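Local coordinates for RickCE (Rickettsia bellii, PDB 5HAM), which probably acts as a CE-clan cysteine protease effector that removes ubiquitin, this chain carrying its catalytic domain, at residues K26-P31 with E134-P139; T148-K153 with L163-S168; D119-A124 with D185-N190. All blocks are in the same frame, centred on the assembly; numbering follows the deposited sequence.

Interaction 1. Residues K26-P31 with E134-P139; sequences KFSVQP and EAAVIP
Two parallel strands lie side by side here, with Phe-27, Ser-28 and Val-29 paired to Ala-135, Ala-136 and Val-137. Their backbones form a ladder of hydrogen bonds. Ser-28 N donates to Ala-135 O at 3.0 Å, and Ser-28 O receives Val-137 N at 2.9 Å. Gln-30 N then donates to Val-137 O at 2.8 Å, almost straight at the hydrogen (170°). At the N-terminal end of the pair, Glu-134 N donates to Lys-26 O at 2.7 Å, in the carbonyl plane.

A chi1 of 69° wedges CG of Glu-134 between its own N and C; the chain then runs out extended beside Lys-26 and Phe-27. From CB, the chain passes near Lys-26 O. Glu-134 CG then meets Phe-27 CE1 at 3.4 Å. Glu-134 CD reaches Lys-26 CD at 3.5 Å. At the tip, Glu-134 OE1 touches the same Lys-26 CD at 3.1 Å, while OE2 lies near Phe-27 CE1 and CZ. The carboxylate stands nearly perpendicular to the ring. Lys-26 NZ stays 4.8 Å from Glu-134 OE1, so the opposite charges do not meet, although some attraction is likely.

The Phe-27 ring also receives Ala-135 CB at its edge, while Lys-26 CB lies over one face. On the opposite side of the sheet, Ser-28 OG passes Ala-136 CB and is hydrogen-bonded to Asp-127. Gln-30 CB and CG lie beside Ile-138 CG1. Helix 11-20 meets the Val-29 and Val-137 side, and helix 96-130 meets the Ala-136 side. This is an outer parallel strand pair in a mixed sheet with helices on both faces, an alpha/beta/alpha layering.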
ATOM      1  N   LYS A  26       9.925  19.767  11.193  1.00 40.41           N
ATOM      2  CA  LYS A  26       9.654  20.320   9.878  1.00 35.65           C
ATOM      3  C   LYS A  26       8.773  19.372   9.059  1.00 37.62           C
ATOM      4  O   LYS A  26       7.953  19.800   8.243  1.00 37.36           O
ATOM      5  CB  LYS A  26      10.984  20.484   9.149  1.00 42.78           C
ATOM      6  CG  LYS A  26      11.207  21.845   8.553  1.00 48.05           C
ATOM      7  CD  LYS A  26      12.410  21.840   7.633  1.00 46.17           C
ATOM      8  CE  LYS A  26      13.647  21.358   8.340  1.00 47.94           C
ATOM      9  NZ  LYS A  26      14.858  21.904   7.674  1.00 50.54           N
ATOM     10  N   PHE A  27       8.974  18.075   9.271  1.00 35.29           N
ATOM     11  CA  PHE A  27       8.338  17.042   8.462  1.00 32.88           C
ATOM     12  C   PHE A  27       7.551  16.086   9.338  1.00 31.88           C
ATOM     13  O   PHE A  27       8.026  15.666  10.380  1.00 38.95           O
ATOM     14  CB  PHE A  27       9.398  16.248   7.695  1.00 29.26           C
ATOM     15  CG  PHE A  27      10.271  17.094   6.809  1.00 29.64           C
ATOM     16  CD1 PHE A  27       9.720  17.838   5.781  1.00 24.22           C
ATOM     17  CD2 PHE A  27      11.646  17.130   7.002  1.00 26.72           C
ATOM     18  CE1 PHE A  27      10.531  18.611   4.958  1.00 32.46           C
ATOM     19  CE2 PHE A  27      12.463  17.893   6.186  1.00 24.29           C
ATOM     20  CZ  PHE A  27      11.905  18.643   5.160  1.00 30.94           C
ATOM     21  N   SER A  28       6.345  15.738   8.919  1.00 34.77           N
ATOM     22  CA  SER A  28       5.597  14.694   9.615  1.00 34.56           C
ATOM     23  C   SER A  28       5.496  13.440   8.771  1.00 31.59           C
ATOM     24  O   SER A  28       5.102  13.481   7.609  1.00 36.36           O
ATOM     25  CB  SER A  28       4.200  15.167  10.018  1.00 33.87           C
ATOM     26  OG  SER A  28       3.490  15.656   8.903  1.00 34.76           O
ATOM     27  N   VAL A  29       5.869  12.325   9.372  1.00 25.52           N
ATOM     28  CA  VAL A  29       5.705  11.034   8.751  1.00 26.36           C
ATOM     29  C   VAL A  29       4.385  10.403   9.167  1.00 29.38           C
ATOM     30  O   VAL A  29       4.167  10.130  10.344  1.00 28.40           O
ATOM     31  CB  VAL A  29       6.830  10.083   9.160  1.00 24.21           C
ATOM     32  CG1 VAL A  29       6.591   8.713   8.537  1.00 21.74           C
ATOM     33  CG2 VAL A  29       8.157  10.663   8.738  1.00 25.70           C
ATOM     34  N   GLN A  30       3.514  10.159   8.192  1.00 28.60           N
ATOM     35  CA  GLN A  30       2.197   9.595   8.470  1.00 23.29           C
ATOM     36  C   GLN A  30       2.241   8.077   8.482  1.00 26.20           C
ATOM     37  O   GLN A  30       3.150   7.475   7.921  1.00 28.11           O
ATOM     38  CB  GLN A  30       1.191  10.075   7.417  1.00 18.11           C
ATOM     39  CG  GLN A  30       0.949  11.566   7.460  1.00 21.77           C
ATOM     40  CD  GLN A  30       0.405  12.002   8.806  1.00 25.53           C
ATOM     41  OE1 GLN A  30      -0.471  11.352   9.366  1.00 26.73           O
ATOM     42  NE2 GLN A  30       0.938  13.091   9.338  1.00 29.94           N
ATOM     43  N   PRO A  31       1.258   7.447   9.134  1.00 28.24           N
ATOM     44  CA  PRO A  31       1.086   6.001   8.969  1.00 22.17           C
ATOM     45  C   PRO A  31       0.658   5.685   7.538  1.00 22.72           C
ATOM     46  O   PRO A  31       0.130   6.558   6.859  1.00 21.60           O
ATOM     47  CB  PRO A  31      -0.029   5.664   9.963  1.00 23.61           C
ATOM     48  CG  PRO A  31      -0.670   6.960  10.302  1.00 26.13           C
ATOM     49  CD  PRO A  31       0.381   7.998  10.178  1.00 26.46           C
ATOM     50  N   GLU A 134       6.557  21.618   6.856  1.00 23.58           N
ATOM     51  CA  GLU A 134       6.715  21.938   5.442  1.00 43.98           C
ATOM     52  C   GLU A 134       6.404  20.764   4.501  1.00 38.11           C
ATOM     53  O   GLU A 134       6.224  20.959   3.302  1.00 39.58           O
ATOM     54  CB  GLU A 134       8.061  22.608   5.132  1.00 47.76           C
ATOM     55  CG  GLU A 134       9.282  21.753   5.275  1.00 62.09           C
ATOM     56  CD  GLU A 134      10.527  22.444   4.725  1.00 78.64           C
ATOM     57  OE1 GLU A 134      10.982  23.437   5.339  1.00 82.37           O
ATOM     58  OE2 GLU A 134      11.041  22.006   3.669  1.00 85.69           O
ATOM     59  N   ALA A 135       6.311  19.559   5.055  1.00 31.28           N
ATOM     60  CA  ALA A 135       5.921  18.384   4.277  1.00 32.27           C
ATOM     61  C   ALA A 135       5.361  17.284   5.159  1.00 27.45           C
ATOM     62  O   ALA A 135       5.768  17.106   6.305  1.00 33.73           O
ATOM     63  CB  ALA A 135       7.092  17.844   3.433  1.00 19.47           C
ATOM     64  N   ALA A 136       4.406  16.555   4.607  1.00 25.73           N
ATOM     65  CA  ALA A 136       3.874  15.362   5.240  1.00 19.30           C
ATOM     66  C   ALA A 136       4.139  14.224   4.277  1.00 20.66           C
ATOM     67  O   ALA A 136       3.808  14.308   3.092  1.00 21.26           O
ATOM     68  CB  ALA A 136       2.397  15.504   5.503  1.00 19.32           C
ATOM     69  N   VAL A 137       4.781  13.181   4.783  1.00 20.90           N
ATOM     70  CA  VAL A 137       5.146  12.045   3.959  1.00 24.27           C
ATOM     71  C   VAL A 137       4.230  10.868   4.289  1.00 25.95           C
ATOM     72  O   VAL A 137       4.115  10.459   5.445  1.00 32.03           O
ATOM     73  CB  VAL A 137       6.626  11.675   4.192  1.00 27.73           C
ATOM     74  CG1 VAL A 137       7.049  10.471   3.334  1.00 20.58           C
ATOM     75  CG2 VAL A 137       7.517  12.890   3.939  1.00 24.04           C
ATOM     76  N   ILE A 138       3.562  10.345   3.272  1.00 26.86           N
ATOM     77  CA  ILE A 138       2.633   9.234   3.442  1.00 24.78           C
ATOM     78  C   ILE A 138       3.046   8.031   2.595  1.00 26.41           C
ATOM     79  O   ILE A 138       2.979   8.077   1.364  1.00 24.70           O
ATOM     80  CB  ILE A 138       1.199   9.625   3.022  1.00 28.04           C
ATOM     81  CG1 ILE A 138       0.817  11.001   3.599  1.00 29.59           C
ATOM     82  CG2 ILE A 138       0.214   8.528   3.430  1.00 15.63           C
ATOM     83  CD1 ILE A 138      -0.549  11.519   3.109  1.00 22.95           C
ATOM     84  N   PRO A 139       3.485   6.953   3.251  1.00 19.78           N
ATOM     85  CA  PRO A 139       3.769   5.705   2.539  1.00 18.45           C
ATOM     86  C   PRO A 139       2.450   5.154   2.048  1.00 20.78           C
ATOM     87  O   PRO A 139       1.502   5.164   2.811  1.00 24.64           O
ATOM     88  CB  PRO A 139       4.348   4.789   3.629  1.00 19.14           C
ATOM     89  CG  PRO A 139       4.756   5.686   4.730  1.00 24.34           C
ATOM     90  CD  PRO A 139       3.821   6.872   4.680  1.00 19.68           C
TER

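Interaction 2. Residues T148-K153 with L163-S168; sequences TVLVAK and LTFNDS
Val-151 O is gripped by two hydrogen bonds. Thr-164 N donates to Val-151 O at 2.8 Å, and a water donates to the same Val-151 O at 3.0 Å. Leu-163 CA adds a weaker C-H contact. The same water also bonds Thr-164 OG1, so it bridges the two strands. The pair is completed by Val-151 N, which donates to Thr-164 O at 2.7 Å and 172°. The next hydrogen-bonded pair, Val-149 with Asn-166, is looser: Val-149 N to Asn-166 O is 3.3 Å.

Between these rungs, Leu-150 and Phe-165 face each other as a non-hydrogen-bonded pair, their side chains crossing at about a right angle. Leu-150 CG is anti to the backbone N (chi1 -178°). Leu-150 CD1 reaches Phe-165 CB at 3.8 Å and comes in at the ring edge. Phe-165 CE1 lies 3.2 Å from Thr-148 OG1, whose hydrogen-bond partner is Ile-140 O. On the same face, Leu-163 CD2 packs on Ala-152 CB.

Thr-148 CG2 meets the Asp-167 carboxylate, at 3.6 Å from Asp-167 CG. Asp-167 OD2 is hydrogen-bonded to His-146 NE2 and Asn-171 ND2. An antiparallel hairpin leading to such a His-Asp pair is consistent with the catalytic centre of CE-clan proteases.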
ATOM      1  N   THR A 148       4.685   2.608  -2.300  1.00 14.63           N
ATOM      2  CA  THR A 148       4.866   3.838  -3.055  1.00 15.51           C
ATOM      3  C   THR A 148       4.787   5.005  -2.067  1.00 21.77           C
ATOM      4  O   THR A 148       4.547   4.797  -0.876  1.00 19.98           O
ATOM      5  CB  THR A 148       3.765   4.011  -4.125  1.00 18.97           C
ATOM      6  OG1 THR A 148       2.493   4.220  -3.503  1.00 23.07           O
ATOM      7  CG2 THR A 148       3.660   2.793  -4.991  1.00 24.28           C
ATOM      8  N   VAL A 149       4.972   6.233  -2.536  1.00 17.56           N
ATOM      9  CA  VAL A 149       4.981   7.358  -1.602  1.00 19.24           C
ATOM     10  C   VAL A 149       4.185   8.569  -2.094  1.00 24.13           C
ATOM     11  O   VAL A 149       4.162   8.891  -3.290  1.00 26.21           O
ATOM     12  CB  VAL A 149       6.435   7.775  -1.209  1.00 20.14           C
ATOM     13  CG1 VAL A 149       7.168   8.411  -2.403  1.00 19.54           C
ATOM     14  CG2 VAL A 149       6.431   8.695  -0.009  1.00 15.48           C
ATOM     15  N   LEU A 150       3.519   9.232  -1.160  1.00 22.05           N
ATOM     16  CA  LEU A 150       2.816  10.457  -1.481  1.00 23.48           C
ATOM     17  C   LEU A 150       3.225  11.546  -0.494  1.00 22.48           C
ATOM     18  O   LEU A 150       3.053  11.394   0.702  1.00 24.86           O
ATOM     19  CB  LEU A 150       1.309  10.225  -1.425  1.00 18.25           C
ATOM     20  CG  LEU A 150       0.448  11.434  -1.784  1.00 21.20           C
ATOM     21  CD1 LEU A 150       0.549  11.724  -3.288  1.00 19.40           C
ATOM     22  CD2 LEU A 150      -1.002  11.226  -1.362  1.00 23.57           C
ATOM     23  N   VAL A 151       3.770  12.644  -1.005  1.00 23.75           N
ATOM     24  CA  VAL A 151       4.219  13.741  -0.151  1.00 21.57           C
ATOM     25  C   VAL A 151       3.341  14.976  -0.330  1.00 22.26           C
ATOM     26  O   VAL A 151       3.081  15.421  -1.449  1.00 24.22           O
ATOM     27  CB  VAL A 151       5.693  14.101  -0.420  1.00 26.04           C
ATOM     28  CG1 VAL A 151       6.172  15.138   0.583  1.00 23.23           C
ATOM     29  CG2 VAL A 151       6.558  12.853  -0.353  1.00 28.40           C
ATOM     30  N   ALA A 152       2.878  15.513   0.791  1.00 22.67           N
ATOM     31  CA  ALA A 152       1.932  16.620   0.803  1.00 20.04           C
ATOM     32  C   ALA A 152       2.617  17.897   1.228  1.00 25.95           C
ATOM     33  O   ALA A 152       3.309  17.931   2.250  1.00 25.80           O
ATOM     34  CB  ALA A 152       0.804  16.306   1.767  1.00 19.64           C
ATOM     35  N   LYS A 153       2.419  18.948   0.444  1.00 27.28           N
ATOM     36  CA  LYS A 153       2.982  20.251   0.757  1.00 31.31           C
ATOM     37  C   LYS A 153       1.951  21.345   0.528  1.00 33.42           C
ATOM     38  O   LYS A 153       0.956  21.152  -0.165  1.00 33.31           O
ATOM     39  CB  LYS A 153       4.229  20.521  -0.073  1.00 28.61           C
ATOM     40  CG  LYS A 153       5.386  19.614   0.274  1.00 32.10           C
ATOM     41  CD  LYS A 153       6.583  19.906  -0.602  1.00 36.10           C
ATOM     42  CE  LYS A 153       7.667  18.872  -0.409  1.00 42.99           C
ATOM     43  NZ  LYS A 153       8.785  19.068  -1.366  1.00 52.82           N
ATOM     44  N   LEU A 163       0.343  17.626  -3.908  1.00 28.78           N
ATOM     45  CA  LEU A 163       0.674  16.240  -3.569  1.00 20.49           C
ATOM     46  C   LEU A 163       1.594  15.628  -4.621  1.00 25.22           C
ATOM     47  O   LEU A 163       1.272  15.617  -5.811  1.00 21.68           O
ATOM     48  CB  LEU A 163      -0.594  15.391  -3.451  1.00 19.62           C
ATOM     49  CG  LEU A 163      -1.722  15.933  -2.563  1.00 26.72           C
ATOM     50  CD1 LEU A 163      -3.013  15.216  -2.861  1.00 32.08           C
ATOM     51  CD2 LEU A 163      -1.376  15.809  -1.088  1.00 29.02           C
ATOM     52  N   THR A 164       2.737  15.115  -4.176  1.00 23.79           N
ATOM     53  CA  THR A 164       3.725  14.559  -5.081  1.00 22.16           C
ATOM     54  C   THR A 164       3.864  13.064  -4.855  1.00 28.28           C
ATOM     55  O   THR A 164       4.078  12.616  -3.728  1.00 28.51           O
ATOM     56  CB  THR A 164       5.067  15.249  -4.873  1.00 20.38           C
ATOM     57  OG1 THR A 164       4.886  16.649  -5.064  1.00 22.08           O
ATOM     58  CG2 THR A 164       6.102  14.742  -5.853  1.00 17.31           C
ATOM     59  N   PHE A 165       3.726  12.301  -5.938  1.00 28.88           N
ATOM     60  CA  PHE A 165       3.725  10.837  -5.883  1.00 26.18           C
ATOM     61  C   PHE A 165       4.834  10.191  -6.716  1.00 25.24           C
ATOM     62  O   PHE A 165       5.189  10.680  -7.789  1.00 25.99           O
ATOM     63  CB  PHE A 165       2.362  10.331  -6.373  1.00 24.86           C
ATOM     64  CG  PHE A 165       2.244   8.834  -6.455  1.00 22.94           C
ATOM     65  CD1 PHE A 165       1.877   8.088  -5.335  1.00 15.31           C
ATOM     66  CD2 PHE A 165       2.452   8.175  -7.663  1.00 22.08           C
ATOM     67  CE1 PHE A 165       1.743   6.704  -5.415  1.00 17.84           C
ATOM     68  CE2 PHE A 165       2.320   6.793  -7.754  1.00 21.10           C
ATOM     69  CZ  PHE A 165       1.963   6.054  -6.626  1.00 18.05           C
ATOM     70  N   ASN A 166       5.373   9.077  -6.237  1.00 24.17           N
ATOM     71  CA  ASN A 166       6.103   8.202  -7.144  1.00 22.26           C
ATOM     72  C   ASN A 166       5.970   6.719  -6.863  1.00 22.23           C
ATOM     73  O   ASN A 166       5.830   6.309  -5.720  1.00 19.06           O
ATOM     74  CB  ASN A 166       7.569   8.572  -7.250  1.00 17.08           C
ATOM     75  CG  ASN A 166       8.214   7.963  -8.486  1.00 22.28           C
ATOM     76  OD1 ASN A 166       7.824   8.273  -9.616  1.00 19.37           O
ATOM     77  ND2 ASN A 166       9.175   7.076  -8.284  1.00 20.80           N
ATOM     78  N   ASP A 167       6.009   5.928  -7.929  1.00 27.51           N
ATOM     79  CA  ASP A 167       5.997   4.467  -7.841  1.00 25.24           C
ATOM     80  C   ASP A 167       7.286   3.994  -8.497  1.00 24.24           C
ATOM     81  O   ASP A 167       7.470   4.162  -9.699  1.00 22.14           O
ATOM     82  CB  ASP A 167       4.769   3.900  -8.579  1.00 22.39           C
ATOM     83  CG  ASP A 167       4.604   2.366  -8.430  1.00 29.85           C
ATOM     84  OD1 ASP A 167       5.561   1.635  -8.082  1.00 29.05           O
ATOM     85  OD2 ASP A 167       3.486   1.880  -8.684  1.00 33.91           O
ATOM     86  N   SER A 168       8.176   3.407  -7.706  1.00 21.05           N
ATOM     87  CA  SER A 168       9.469   2.939  -8.217  1.00 20.07           C
ATOM     88  C   SER A 168       9.372   1.869  -9.312  1.00 22.60           C
ATOM     89  O   SER A 168      10.277   1.741 -10.139  1.00 32.98           O
ATOM     90  CB  SER A 168      10.388   2.466  -7.075  1.00 24.39           C
ATOM     91  OG  SER A 168       9.780   1.473  -6.250  1.00 30.35           O
TER
HETATM   92  O   HOH W   1       4.210  17.873  -2.782  1.00 26.52           O

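Interaction 3. Residues D119-A124 with D185-N190; sequences DILNRA and DKTLGN
Apolar contacts carry most of this small interface between helix 96-130 and the C-terminal end of helix 175-188. Leu-121 is the central side chain. Leu-121 CB lies 3.8 Å from Thr-187 CG2, and its two methyl groups divide the work. Leu-121 CD1 meets Thr-187 CB at 3.8 Å. Leu-121 CD2 meets Leu-188 CD1 at 3.9 Å. Leu-121 crosses both partners obliquely. Leu-188 also splits its two methyls: CD1 goes to Leu-121 CD2, and CD2 goes to Asn-122 OD1.

Mixed polar-apolar contacts come next. The Asn-122 amide slides past Thr-187, running the opposite way. Asn-122 OD1 and Asn-122 ND2 are both 3.5 Å from Thr-187 CG2, so the methyl sits by the whole amide end. Asn-122 OD1 also touches Leu-188 CD2 at 3.7 Å. Thr-187 keeps its hydroxyl for its own helix: OG1 bonds Leu-183 O, with CG2 anti to the backbone N.

No hydrogen bond or salt bridge joins the two segments. Lys-186 NZ makes a salt bridge to Glu-118 OE2, one residue before 119-124 on the same long helix. Leu-121 further touches Ile-138 of the sheet, and Leu-188 touches Pro-195. The contact ties the C-terminal end of helix 175-188 to helix 96-130, which itself lies on the mixed sheet of the catalytic alpha/beta domain.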
ATOM      1  N   ASP A 119      -8.606   9.692   6.966  1.00 25.83           N
ATOM      2  CA  ASP A 119      -8.076  10.396   8.131  1.00 23.89           C
ATOM      3  C   ASP A 119      -6.585  10.706   8.018  1.00 23.73           C
ATOM      4  O   ASP A 119      -6.128  11.765   8.446  1.00 28.30           O
ATOM      5  CB  ASP A 119      -8.408   9.649   9.421  1.00 29.21           C
ATOM      6  CG  ASP A 119      -9.902   9.618   9.696  1.00 41.82           C
ATOM      7  OD1 ASP A 119     -10.615  10.548   9.250  1.00 46.50           O
ATOM      8  OD2 ASP A 119     -10.369   8.670  10.353  1.00 40.81           O
ATOM      9  N   ILE A 120      -5.828   9.806   7.405  1.00 27.58           N
ATOM     10  CA  ILE A 120      -4.403  10.031   7.215  1.00 18.99           C
ATOM     11  C   ILE A 120      -4.153  11.170   6.232  1.00 27.31           C
ATOM     12  O   ILE A 120      -3.330  12.048   6.476  1.00 28.89           O
ATOM     13  CB  ILE A 120      -3.722   8.748   6.761  1.00 21.98           C
ATOM     14  CG1 ILE A 120      -3.793   7.704   7.887  1.00 18.16           C
ATOM     15  CG2 ILE A 120      -2.291   9.023   6.353  1.00 23.68           C
ATOM     16  CD1 ILE A 120      -3.692   6.266   7.405  1.00 17.28           C
ATOM     17  N   LEU A 121      -4.889  11.177   5.131  1.00 24.51           N
ATOM     18  CA  LEU A 121      -4.801  12.280   4.197  1.00 26.48           C
ATOM     19  C   LEU A 121      -5.178  13.602   4.849  1.00 31.49           C
ATOM     20  O   LEU A 121      -4.517  14.621   4.641  1.00 28.15           O
ATOM     21  CB  LEU A 121      -5.725  12.032   3.023  1.00 30.98           C
ATOM     22  CG  LEU A 121      -5.044  11.920   1.668  1.00 34.33           C
ATOM     23  CD1 LEU A 121      -6.109  11.919   0.562  1.00 33.48           C
ATOM     24  CD2 LEU A 121      -4.016  13.052   1.504  1.00 31.58           C
ATOM     25  N   ASN A 122      -6.253  13.593   5.630  1.00 30.78           N
ATOM     26  CA  ASN A 122      -6.657  14.806   6.341  1.00 31.88           C
ATOM     27  C   ASN A 122      -5.668  15.276   7.413  1.00 32.14           C
ATOM     28  O   ASN A 122      -5.409  16.474   7.535  1.00 37.00           O
ATOM     29  CB  ASN A 122      -8.054  14.657   6.938  1.00 30.42           C
ATOM     30  CG  ASN A 122      -9.140  15.026   5.952  1.00 35.62           C
ATOM     31  OD1 ASN A 122      -8.974  15.954   5.154  1.00 36.29           O
ATOM     32  ND2 ASN A 122     -10.256  14.293   5.986  1.00 36.10           N
ATOM     33  N   ARG A 123      -5.128  14.336   8.187  1.00 29.48           N
ATOM     34  CA  ARG A 123      -4.129  14.659   9.197  1.00 30.52           C
ATOM     35  C   ARG A 123      -2.889  15.263   8.529  1.00 31.57           C
ATOM     36  O   ARG A 123      -2.341  16.251   9.004  1.00 30.64           O
ATOM     37  CB  ARG A 123      -3.756  13.421  10.015  1.00 39.49           C
ATOM     38  CG  ARG A 123      -2.716  13.682  11.103  1.00 59.40           C
ATOM     39  CD  ARG A 123      -3.156  14.826  12.029  1.00 73.48           C
ATOM     40  NE  ARG A 123      -2.172  15.153  13.061  1.00 78.32           N
ATOM     41  CZ  ARG A 123      -2.268  16.201  13.874  1.00 89.24           C
ATOM     42  NH1 ARG A 123      -3.302  17.027  13.771  1.00 95.56           N
ATOM     43  NH2 ARG A 123      -1.333  16.431  14.787  1.00 91.38           N
ATOM     44  N   ALA A 124      -2.477  14.680   7.411  1.00 27.61           N
ATOM     45  CA  ALA A 124      -1.324  15.170   6.672  1.00 33.11           C
ATOM     46  C   ALA A 124      -1.570  16.604   6.241  1.00 38.08           C
ATOM     47  O   ALA A 124      -0.691  17.466   6.360  1.00 37.99           O
ATOM     48  CB  ALA A 124      -1.031  14.271   5.460  1.00 19.23           C
ATOM     49  N   ASP A 185      -9.551  12.766  -4.175  1.00 29.64           N
ATOM     50  CA  ASP A 185     -10.718  13.589  -4.481  1.00 32.31           C
ATOM     51  C   ASP A 185     -11.869  13.408  -3.477  1.00 36.68           C
ATOM     52  O   ASP A 185     -12.564  14.362  -3.161  1.00 39.86           O
ATOM     53  CB  ASP A 185     -11.206  13.386  -5.917  1.00 25.72           C
ATOM     54  CG  ASP A 185     -12.311  14.370  -6.283  1.00 42.88           C
ATOM     55  OD1 ASP A 185     -11.998  15.538  -6.608  1.00 47.81           O
ATOM     56  OD2 ASP A 185     -13.497  13.990  -6.214  1.00 46.09           O
ATOM     57  N   LYS A 186     -12.063  12.197  -2.968  1.00 37.31           N
ATOM     58  CA  LYS A 186     -13.064  11.993  -1.927  1.00 39.56           C
ATOM     59  C   LYS A 186     -12.724  12.815  -0.690  1.00 42.49           C
ATOM     60  O   LYS A 186     -13.604  13.397  -0.067  1.00 43.92           O
ATOM     61  CB  LYS A 186     -13.184  10.516  -1.550  1.00 40.03           C
ATOM     62  CG  LYS A 186     -14.282  10.215  -0.530  1.00 43.87           C
ATOM     63  CD  LYS A 186     -14.826   8.793  -0.709  1.00 50.85           C
ATOM     64  CE  LYS A 186     -16.164   8.579  -0.002  1.00 52.62           C
ATOM     65  NZ  LYS A 186     -16.026   8.105   1.411  1.00 52.97           N
ATOM     66  N   THR A 187     -11.439  12.874  -0.354  1.00 38.13           N
ATOM     67  CA  THR A 187     -10.997  13.506   0.881  1.00 37.40           C
ATOM     68  C   THR A 187     -10.824  15.024   0.764  1.00 34.47           C
ATOM     69  O   THR A 187     -11.199  15.776   1.669  1.00 33.55           O
ATOM     70  CB  THR A 187      -9.654  12.895   1.349  1.00 36.41           C
ATOM     71  OG1 THR A 187      -9.786  11.471   1.462  1.00 29.24           O
ATOM     72  CG2 THR A 187      -9.236  13.472   2.692  1.00 37.86           C
ATOM     73  N   LEU A 188     -10.254  15.465  -0.351  1.00 30.41           N
ATOM     74  CA  LEU A 188      -9.789  16.838  -0.473  1.00 32.70           C
ATOM     75  C   LEU A 188     -10.395  17.594  -1.644  1.00 41.40           C
ATOM     76  O   LEU A 188     -10.071  18.759  -1.856  1.00 45.88           O
ATOM     77  CB  LEU A 188      -8.272  16.861  -0.619  1.00 32.80           C
ATOM     78  CG  LEU A 188      -7.504  16.183   0.511  1.00 33.22           C
ATOM     79  CD1 LEU A 188      -6.047  16.072   0.132  1.00 25.10           C
ATOM     80  CD2 LEU A 188      -7.683  16.970   1.803  1.00 37.24           C
ATOM     81  N   GLY A 189     -11.274  16.945  -2.404  1.00 42.59           N
ATOM     82  CA  GLY A 189     -11.866  17.579  -3.572  1.00 46.95           C
ATOM     83  C   GLY A 189     -12.866  18.676  -3.252  1.00 54.34           C
ATOM     84  O   GLY A 189     -13.506  19.225  -4.143  1.00 55.36           O
ATOM     85  N   ASN A 190     -13.010  18.990  -1.971  1.00 61.53           N
ATOM     86  CA  ASN A 190     -13.947  20.013  -1.546  1.00 64.56           C
ATOM     87  C   ASN A 190     -13.243  21.265  -1.047  1.00 63.73           C
ATOM     88  O   ASN A 190     -13.892  22.236  -0.659  1.00 64.02           O
ATOM     89  CB  ASN A 190     -14.876  19.472  -0.471  1.00 70.05           C
ATOM     90  CG  ASN A 190     -16.322  19.789  -0.756  1.00 86.22           C
ATOM     91  OD1 ASN A 190     -16.907  20.692  -0.154  1.00 95.12           O
ATOM     92  ND2 ASN A 190     -16.906  19.063  -1.704  1.00 87.33           N
TER

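Interactions 1 and 2 belong to one sheet, joined where strands 135-141 and 147-155 pair: Ala-136 O with Ala-152 N and Ile-138 N with Leu-150 O are probable hydrogen bonds. Interaction 2 is the buried one, an antiparallel pair further inside the sheet. Interaction 1 is parallel, takes in an outermost strand, and is exposed at Lys-26 and Glu-134 at one end and at Pro-31 at the other. Interaction 3 lies outside the sheet and is partly exposed. It has side-chain contacts in place of backbone bonds. It meets interaction 1 through helix 96-130, where Ala-124 packs on Ala-136 and Ile-138. It does not touch interaction 2.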